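Side-chain contacts in cytochrome c' (Rhodopseudomonas palustris, PDB 1MQV), which carries a covalently bound high-spin heme c that lacks a sixth ligand and is linked to electron transfer, though its exact function is not known: residues K49-P52 with A53-P56; T65-L68 with P69-E73; A100-K103 with A104-G108. The protein carries 3 engineered substitutions. One frame throughout, in Å; residues are numbered along the deposited sequence.

Contact 1: residues K49-P52 with A53-P56; sequences KKLP and ALFP
Phe55 has CG anti to its carbonyl carbon (chi1 -71°), which swings the ring back to Leu51, and CD2 is the branch of Leu51 that meets it. The setting is the C-terminal end of helix 34-50 in the four-helix bundle, where the chain runs out through a 3-10 turn. Two i to i+3 backbone bonds make that turn. Ala53 N donates to Lys50 O over a long 3.3 Å, and Leu54 N donates to Leu51 O at 2.9 Å. The Phe55 ring also uses Leu51 O. It offers its edge, with CD1 3.4 Å from Leu51 O and the oxygen close to the ring plane. Leu51 CD2 reaches CE1 of this ring at 4.2 Å and CD1 of Leu54 at 4.3 Å. Phe78 packs edge-to-face with Phe55, which also touches the heme and Arg8. Leu54 lies on Gln7 and Ile11 of helix 4-27, and its carbonyl oxygen accepts from Arg8 NH1. One water spans the last step of the turn, donating a hydrogen bond to Pro52 O at 2.6 Å and accepting one from Phe55 N at 2.9 Å.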
loop_
_atom_site.group_PDB
_atom_site.type_symbol
_atom_site.label_atom_id
_atom_site.label_comp_id
_atom_site.label_asym_id
_atom_site.label_seq_id
_atom_site.Cartn_x
_atom_site.Cartn_y
_atom_site.Cartn_z
ATOM N N LYS A 49 5.958 -5.174 2.909
ATOM C CA LYS A 49 7.186 -5.939 3.073
ATOM C C LYS A 49 7.028 -7.318 2.426
ATOM O O LYS A 49 8.006 -7.983 2.105
ATOM C CB LYS A 49 7.534 -6.069 4.537
ATOM C CG LYS A 49 8.040 -4.793 5.137
ATOM C CD LYS A 49 8.080 -4.910 6.666
ATOM C CE LYS A 49 8.985 -3.832 7.237
ATOM N NZ LYS A 49 8.855 -3.879 8.727
ATOM N N LYS A 50 5.789 -7.712 2.203
ATOM C CA LYS A 50 5.514 -9.004 1.586
ATOM C C LYS A 50 5.436 -8.904 0.076
ATOM O O LYS A 50 5.895 -9.806 -0.626
ATOM C CB LYS A 50 4.183 -9.554 2.110
ATOM C CG LYS A 50 4.216 -9.974 3.569
ATOM C CD LYS A 50 2.849 -10.524 3.968
ATOM C CE LYS A 50 2.775 -10.704 5.485
ATOM N NZ LYS A 50 1.425 -11.110 5.980
ATOM N N LEU A 51 4.869 -7.803 -0.440
ATOM C CA LEU A 51 4.675 -7.640 -1.887
ATOM C C LEU A 51 5.890 -7.748 -2.827
ATOM O O LEU A 51 5.744 -8.240 -3.944
ATOM C CB LEU A 51 3.848 -6.352 -2.179
ATOM C CG LEU A 51 2.380 -6.549 -1.687
ATOM C CD1 LEU A 51 1.679 -5.216 -1.329
ATOM C CD2 LEU A 51 1.578 -7.354 -2.746
ATOM N N PRO A 52 7.108 -7.327 -2.384
ATOM C CA PRO A 52 8.291 -7.415 -3.251
ATOM C C PRO A 52 8.610 -8.807 -3.739
ATOM O O PRO A 52 9.269 -8.960 -4.757
ATOM C CB PRO A 52 9.402 -6.895 -2.358
ATOM C CG PRO A 52 8.683 -5.792 -1.609
ATOM C CD PRO A 52 7.409 -6.512 -1.187
ATOM N N ALA A 53 8.157 -9.815 -3.000
ATOM C CA ALA A 53 8.448 -11.184 -3.386
ATOM C C ALA A 53 7.368 -11.794 -4.296
ATOM O O ALA A 53 7.487 -12.948 -4.704
ATOM C CB ALA A 53 8.634 -12.034 -2.143
ATOM N N LEU A 54 6.362 -11.016 -4.669
ATOM C CA LEU A 54 5.254 -11.565 -5.489
ATOM C C LEU A 54 5.047 -11.077 -6.925
ATOM O O LEU A 54 3.936 -11.202 -7.474
ATOM C CB LEU A 54 3.956 -11.382 -4.698
ATOM C CG LEU A 54 3.937 -11.955 -3.312
ATOM C CD1 LEU A 54 2.577 -11.576 -2.665
ATOM C CD2 LEU A 54 4.044 -13.482 -3.390
ATOM N N PHE A 55 6.076 -10.475 -7.533
ATOM C CA PHE A 55 5.966 -10.003 -8.904
ATOM C C PHE A 55 7.068 -10.609 -9.789
ATOM O O PHE A 55 7.964 -9.924 -10.252
ATOM C CB PHE A 55 6.027 -8.453 -8.974
ATOM C CG PHE A 55 4.786 -7.776 -8.429
ATOM C CD1 PHE A 55 4.630 -7.589 -7.046
ATOM C CD2 PHE A 55 3.749 -7.381 -9.283
ATOM C CE1 PHE A 55 3.468 -7.029 -6.528
ATOM C CE2 PHE A 55 2.569 -6.810 -8.765
ATOM C CZ PHE A 55 2.438 -6.636 -7.380
ATOM N N PRO A 56 7.003 -11.922 -10.047
ATOM C CA PRO A 56 8.029 -12.560 -10.887
ATOM C C PRO A 56 7.811 -12.302 -12.375
ATOM O O PRO A 56 6.680 -12.195 -12.829
ATOM C CB PRO A 56 7.881 -14.045 -10.542
ATOM C CG PRO A 56 6.361 -14.181 -10.357
ATOM C CD PRO A 56 5.938 -12.873 -9.647
HETATM O O HOH W 1 8.910 -9.906 -7.146
#

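Contact 2: residues T65-L68 with P69-E73; sequences TAAL and PKIFE. Engineered in segment 69-73: Phe72 (natural residue Trp). With HEC (heme c), chain C.
Leu68 and Ala67 are extended, and from Pro69 the backbone takes up helical angles, so that Ile71 N turns back to Leu68 O and bonds to it at 3.1 Å. Phe72 N to Pro69 O and Glu73 N to Lys70 O repeat the three-residue step, so 69-73 is a short run of successive turns. The side chain of Ile71 folds back over the same carbonyl. Its CG1 is anti to the carbonyl carbon (chi1 -68°), and this lays CG1 3.2 Å from Leu68 O. The extended chi2 (170°) then takes CD1 on to Ala67. There the methyl CB of Ala67 meets CD1 of Ile71 at 3.6 Å. CG2, the other branch of Ile71, sits over the centre of one face of the Phe72 ring. Phe72 is an engineered residue, Trp in the natural protein.

Residues 65-68 hold a heme propionate. Thr65 OG1 donates to heme O2D at 2.7 Å, and Ala66 N donates to O1D at 2.7 Å along a nearly straight N-H line. Both carboxylate oxygens are thus gripped from one short loop. Thr65 OG1 also accepts from Ala67 N at 2.9 Å, which makes an ST turn and should help fix the hydroxyl. Arg8 also bonds, through NH2 to Thr65 OG1 and through NE to the heme.

The whole piece belongs to the loop between helix 34-50 and helix 75-95. On helix 4-27, Thr65 rests on Ile5 and Ala67 on Arg8. Lys70 and Ile71 lie against Phe120, at the end of helix 99-120, while backbone bonds join Ala66 to Ala122 and Leu68 to Phe120.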
loop_
_atom_site.group_PDB
_atom_site.type_symbol
_atom_site.label_atom_id
_atom_site.label_comp_id
_atom_site.label_asym_id
_atom_site.label_seq_id
_atom_site.Cartn_x
_atom_site.Cartn_y
_atom_site.Cartn_z
ATOM N N THR A 65 -4.295 -9.984 -14.307
ATOM C CA THR A 65 -3.575 -9.039 -13.448
ATOM C C THR A 65 -3.567 -7.651 -14.039
ATOM O O THR A 65 -3.616 -7.473 -15.257
ATOM C CB THR A 65 -2.112 -9.489 -13.282
ATOM O OG1 THR A 65 -1.365 -8.465 -12.597
ATOM C CG2 THR A 65 -1.450 -9.676 -14.662
ATOM N N ALA A 66 -3.510 -6.649 -13.173
ATOM C CA ALA A 66 -3.477 -5.284 -13.656
ATOM C C ALA A 66 -2.053 -4.748 -13.581
ATOM O O ALA A 66 -1.822 -3.583 -13.811
ATOM C CB ALA A 66 -4.417 -4.406 -12.824
ATOM N N ALA A 67 -1.109 -5.599 -13.218
ATOM C CA ALA A 67 0.288 -5.191 -13.172
ATOM C C ALA A 67 0.775 -4.938 -14.592
ATOM O O ALA A 67 0.572 -5.761 -15.475
ATOM C CB ALA A 67 1.098 -6.265 -12.530
ATOM N N LEU A 68 1.427 -3.801 -14.811
ATOM C CA LEU A 68 1.925 -3.465 -16.138
ATOM C C LEU A 68 3.304 -4.062 -16.415
ATOM O O LEU A 68 4.119 -4.229 -15.516
ATOM C CB LEU A 68 1.972 -1.926 -16.321
ATOM C CG LEU A 68 0.634 -1.199 -16.142
ATOM C CD1 LEU A 68 0.844 0.321 -16.262
ATOM C CD2 LEU A 68 -0.375 -1.702 -17.208
ATOM N N PRO A 69 3.594 -4.387 -17.691
ATOM C CA PRO A 69 4.910 -4.962 -17.980
ATOM C C PRO A 69 6.077 -4.050 -17.608
ATOM O O PRO A 69 7.188 -4.536 -17.377
ATOM C CB PRO A 69 4.844 -5.240 -19.487
ATOM C CG PRO A 69 3.375 -5.482 -19.723
ATOM C CD PRO A 69 2.741 -4.389 -18.895
ATOM N N LYS A 70 5.812 -2.744 -17.533
ATOM C CA LYS A 70 6.825 -1.747 -17.198
ATOM C C LYS A 70 7.566 -2.125 -15.919
ATOM O O LYS A 70 8.748 -1.812 -15.743
ATOM C CB LYS A 70 6.171 -0.380 -17.056
ATOM C CG LYS A 70 7.186 0.783 -16.829
ATOM C CD LYS A 70 6.495 2.147 -16.837
ATOM C CE LYS A 70 7.468 3.286 -16.517
ATOM N NZ LYS A 70 8.546 3.436 -17.539
ATOM N N ILE A 71 6.871 -2.821 -15.034
ATOM C CA ILE A 71 7.461 -3.261 -13.783
ATOM C C ILE A 71 8.801 -3.963 -13.990
ATOM O O ILE A 71 9.772 -3.695 -13.280
ATOM C CB ILE A 71 6.510 -4.236 -13.077
ATOM C CG1 ILE A 71 5.268 -3.439 -12.622
ATOM C CG2 ILE A 71 7.264 -4.995 -11.941
ATOM C CD1 ILE A 71 4.112 -4.290 -12.104
ATOM N N PHE A 72 8.870 -4.853 -14.974
ATOM C CA PHE A 72 10.095 -5.602 -15.180
ATOM C C PHE A 72 11.237 -4.876 -15.866
ATOM O O PHE A 72 12.349 -5.406 -15.961
ATOM C CB PHE A 72 9.747 -6.931 -15.856
ATOM C CG PHE A 72 8.713 -7.691 -15.086
ATOM C CD1 PHE A 72 9.035 -8.243 -13.853
ATOM C CD2 PHE A 72 7.382 -7.684 -15.488
ATOM C CE1 PHE A 72 8.052 -8.755 -13.035
ATOM C CE2 PHE A 72 6.395 -8.199 -14.671
ATOM C CZ PHE A 72 6.726 -8.730 -13.444
ATOM N N GLU A 73 10.969 -3.655 -16.302
ATOM C CA GLU A 73 11.985 -2.835 -16.939
ATOM C C GLU A 73 12.478 -1.804 -15.968
ATOM O O GLU A 73 13.361 -1.043 -16.305
ATOM C CB GLU A 73 11.437 -2.083 -18.143
ATOM C CG GLU A 73 11.259 -2.917 -19.400
ATOM C CD GLU A 73 10.833 -2.069 -20.589
ATOM O OE1 GLU A 73 11.629 -1.207 -21.026
ATOM O OE2 GLU A 73 9.695 -2.255 -21.078
HETATM FE FE HEC C . -1.773 -0.874 -5.213
HETATM C CHA HEC C . -3.470 -3.174 -6.992
HETATM C CHB HEC C . -4.478 -0.495 -3.153
HETATM C CHC HEC C . 0.122 0.833 -2.988
HETATM C CHD HEC C . 1.172 -1.577 -7.037
HETATM N NA HEC C . -3.657 -1.689 -5.103
HETATM C C1A HEC C . -4.139 -2.635 -5.955
HETATM C C2A HEC C . -5.466 -2.953 -5.580
HETATM C C3A HEC C . -5.817 -2.168 -4.475
HETATM C C4A HEC C . -4.632 -1.386 -4.202
HETATM C CMA HEC C . -7.063 -2.016 -3.661
HETATM C CAA HEC C . -6.384 -3.916 -6.322
HETATM C CBA HEC C . -6.203 -5.310 -5.766
HETATM C CGA HEC C . -7.244 -6.282 -6.338
HETATM O O1A HEC C . -8.214 -6.563 -5.628
HETATM O O2A HEC C . -7.073 -6.743 -7.483
HETATM N NB HEC C . -2.110 -0.017 -3.501
HETATM C C1B HEC C . -3.305 0.174 -2.828
HETATM C C2B HEC C . -3.192 1.100 -1.681
HETATM C C3B HEC C . -1.908 1.478 -1.640
HETATM C C4B HEC C . -1.223 0.755 -2.751
HETATM C CMB HEC C . -4.396 1.531 -0.787
HETATM C CAB HEC C . -1.259 2.412 -0.720
HETATM C CBB HEC C . -1.394 2.345 0.675
HETATM N NC HEC C . 0.207 -0.533 -5.016
HETATM C C1C HEC C . 0.833 0.231 -4.032
HETATM C C2C HEC C . 2.212 0.394 -4.289
HETATM C C3C HEC C . 2.555 -0.253 -5.448
HETATM C C4C HEC C . 1.247 -0.829 -5.887
HETATM C CMC HEC C . 3.168 1.347 -3.495
HETATM C CAC HEC C . 3.786 -0.354 -6.219
HETATM C CBC HEC C . 5.061 -0.143 -5.516
HETATM N ND HEC C . -1.203 -2.102 -6.728
HETATM C C1D HEC C . -0.041 -2.207 -7.450
HETATM C C2D HEC C . -0.197 -3.097 -8.620
HETATM C C3D HEC C . -1.505 -3.516 -8.577
HETATM C C4D HEC C . -2.132 -2.926 -7.396
HETATM C CMD HEC C . 1.021 -3.594 -9.454
HETATM C CAD HEC C . -2.138 -4.574 -9.600
HETATM C CBD HEC C . -1.972 -5.947 -8.881
HETATM C CGD HEC C . -2.340 -7.081 -9.834
HETATM O O1D HEC C . -3.378 -6.908 -10.489
HETATM O O2D HEC C . -1.605 -8.084 -9.920
#

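Contact 3: residues A100-K103 with A104-G108; sequences ASLK and ANIGG
Leu102 and Ile106 lie side by side and point the same way, one turn apart on helix 99-120 of the four-helix bundle. The closest side-chain atoms of the pair are Leu102 CD1 and Ile106 CB, 3.8 Å apart. The same methyl also touches CG1 and CD1 of Ile106, so it meets the length of that chain. Both side chains leave the backbone in the same sense. Leu102 has CG anti to its N (chi1 169°), and Ile106 has CG1 anti to its N (chi1 -161°). Ile106 CG2 is turned back over the preceding turn and lies 3.2 Å from Leu102 O. Together the two residues form an apolar strip on the buried face. It packs on helix 4-27, where Leu102 meets Met25 and Leu26 and Ile106 meets Ile22 and Leu26. Ile96, in the loop before the helix, touches both.

Ser101 and Asn105 make a second pair one turn apart, in which the amide nitrogen packs on a carbon. The Asn105 amide is folded back, with ND2 3.8 Å from Ser101 CB. Ser101 OG looks the other way along the chain, where it bonds to Asp98 OD1 and Lys97 N near the start of the helix.

Behind these side chains run regular i to i+4 bonds. Ala104 N bonds to Ala100 O, Asn105 N to Ser101 O at 2.8 Å, and Ile106 N to Leu102 O at 3.0 Å. The series then breaks at a kink. Gly107 N makes no bond to the turn before, and Gly108 N has a weak one to Asn105 O. A water fills the step: it donates to Lys103 O at 3.0 Å and accepts from Gly107 N at 2.8 Å.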
loop_
_atom_site.group_PDB
_atom_site.type_symbol
_atom_site.label_atom_id
_atom_site.label_comp_id
_atom_site.label_asym_id
_atom_site.label_seq_id
_atom_site.Cartn_x
_atom_site.Cartn_y
_atom_site.Cartn_z
ATOM N N ALA A 100 -5.296 15.529 14.886
ATOM C CA ALA A 100 -4.559 16.576 14.239
ATOM C C ALA A 100 -3.355 16.045 13.468
ATOM O O ALA A 100 -3.124 16.500 12.350
ATOM C CB ALA A 100 -4.112 17.608 15.275
ATOM N N SER A 101 -2.587 15.124 14.065
ATOM C CA SER A 101 -1.401 14.564 13.389
ATOM C C SER A 101 -1.827 13.612 12.254
ATOM O O SER A 101 -1.101 13.460 11.278
ATOM C CB SER A 101 -0.427 13.875 14.387
ATOM O OG SER A 101 -1.098 13.060 15.318
ATOM N N LEU A 102 -2.966 12.951 12.401
ATOM C CA LEU A 102 -3.484 12.155 11.262
ATOM C C LEU A 102 -3.708 13.124 10.065
ATOM O O LEU A 102 -3.276 12.841 8.955
ATOM C CB LEU A 102 -4.814 11.514 11.622
ATOM C CG LEU A 102 -5.538 10.914 10.415
ATOM C CD1 LEU A 102 -4.764 9.692 9.937
ATOM C CD2 LEU A 102 -6.993 10.517 10.776
ATOM N N LYS A 103 -4.378 14.264 10.275
ATOM C CA LYS A 103 -4.589 15.209 9.175
ATOM C C LYS A 103 -3.271 15.813 8.621
ATOM O O LYS A 103 -3.128 16.049 7.427
ATOM C CB LYS A 103 -5.543 16.352 9.594
ATOM C CG LYS A 103 -7.026 15.877 9.834
ATOM C CD LYS A 103 -7.815 16.939 10.523
ATOM C CE LYS A 103 -9.214 16.450 10.784
ATOM N NZ LYS A 103 -9.876 17.438 11.675
ATOM N N ALA A 104 -2.296 16.029 9.473
ATOM C CA ALA A 104 -1.067 16.626 8.972
ATOM C C ALA A 104 -0.133 15.623 8.301
ATOM O O ALA A 104 0.529 15.956 7.323
ATOM C CB ALA A 104 -0.318 17.314 10.117
ATOM N N ASN A 105 -0.126 14.389 8.798
ATOM C CA ASN A 105 0.833 13.381 8.334
ATOM C C ASN A 105 0.431 12.213 7.437
ATOM O O ASN A 105 1.293 11.547 6.828
ATOM C CB ASN A 105 1.542 12.829 9.550
ATOM C CG ASN A 105 2.326 13.912 10.270
ATOM O OD1 ASN A 105 3.070 14.643 9.640
ATOM N ND2 ASN A 105 2.135 14.042 11.573
ATOM N N ILE A 106 -0.860 11.993 7.305
ATOM C CA ILE A 106 -1.298 10.830 6.529
ATOM C C ILE A 106 -0.982 10.947 5.042
ATOM O O ILE A 106 -0.774 9.924 4.371
ATOM C CB ILE A 106 -2.831 10.563 6.764
ATOM C CG1 ILE A 106 -3.195 9.111 6.345
ATOM C CG2 ILE A 106 -3.687 11.613 6.011
ATOM C CD1 ILE A 106 -2.421 8.030 7.139
ATOM N N GLY A 107 -0.960 12.166 4.494
ATOM C CA GLY A 107 -0.658 12.343 3.073
ATOM C C GLY A 107 0.649 11.709 2.607
ATOM O O GLY A 107 0.726 11.162 1.496
ATOM N N GLY A 108 1.685 11.778 3.441
ATOM C CA GLY A 108 2.965 11.186 3.079
ATOM C C GLY A 108 2.876 9.679 2.854
ATOM O O GLY A 108 3.598 9.085 2.039
HETATM O O HOH W 2 -1.765 14.743 5.120
#

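How the contacts relate
The three contacts follow one another along the chain, and none nests in or crosses another. Each is local and closes a turn. Contact 1 ends helix 34-50 and opens the long loop to helix 75-95. Contact 2 lies further along that loop, shortly before helix 75-95, and ties it to the end of helix 99-120. The two touch: Phe55 CE2 packs on Ala67 CB at 4.1 Å, and CE1 of the engineered Phe72 packs near Phe55 O. Both reach the heme and Arg8 of helix 4-27. Contact 3, across the chain's centre, joins the start of helix 99-120 to helix 4-27. Its centre lies about 27 Å from that of contact 1 and 31 Å from that of contact 2.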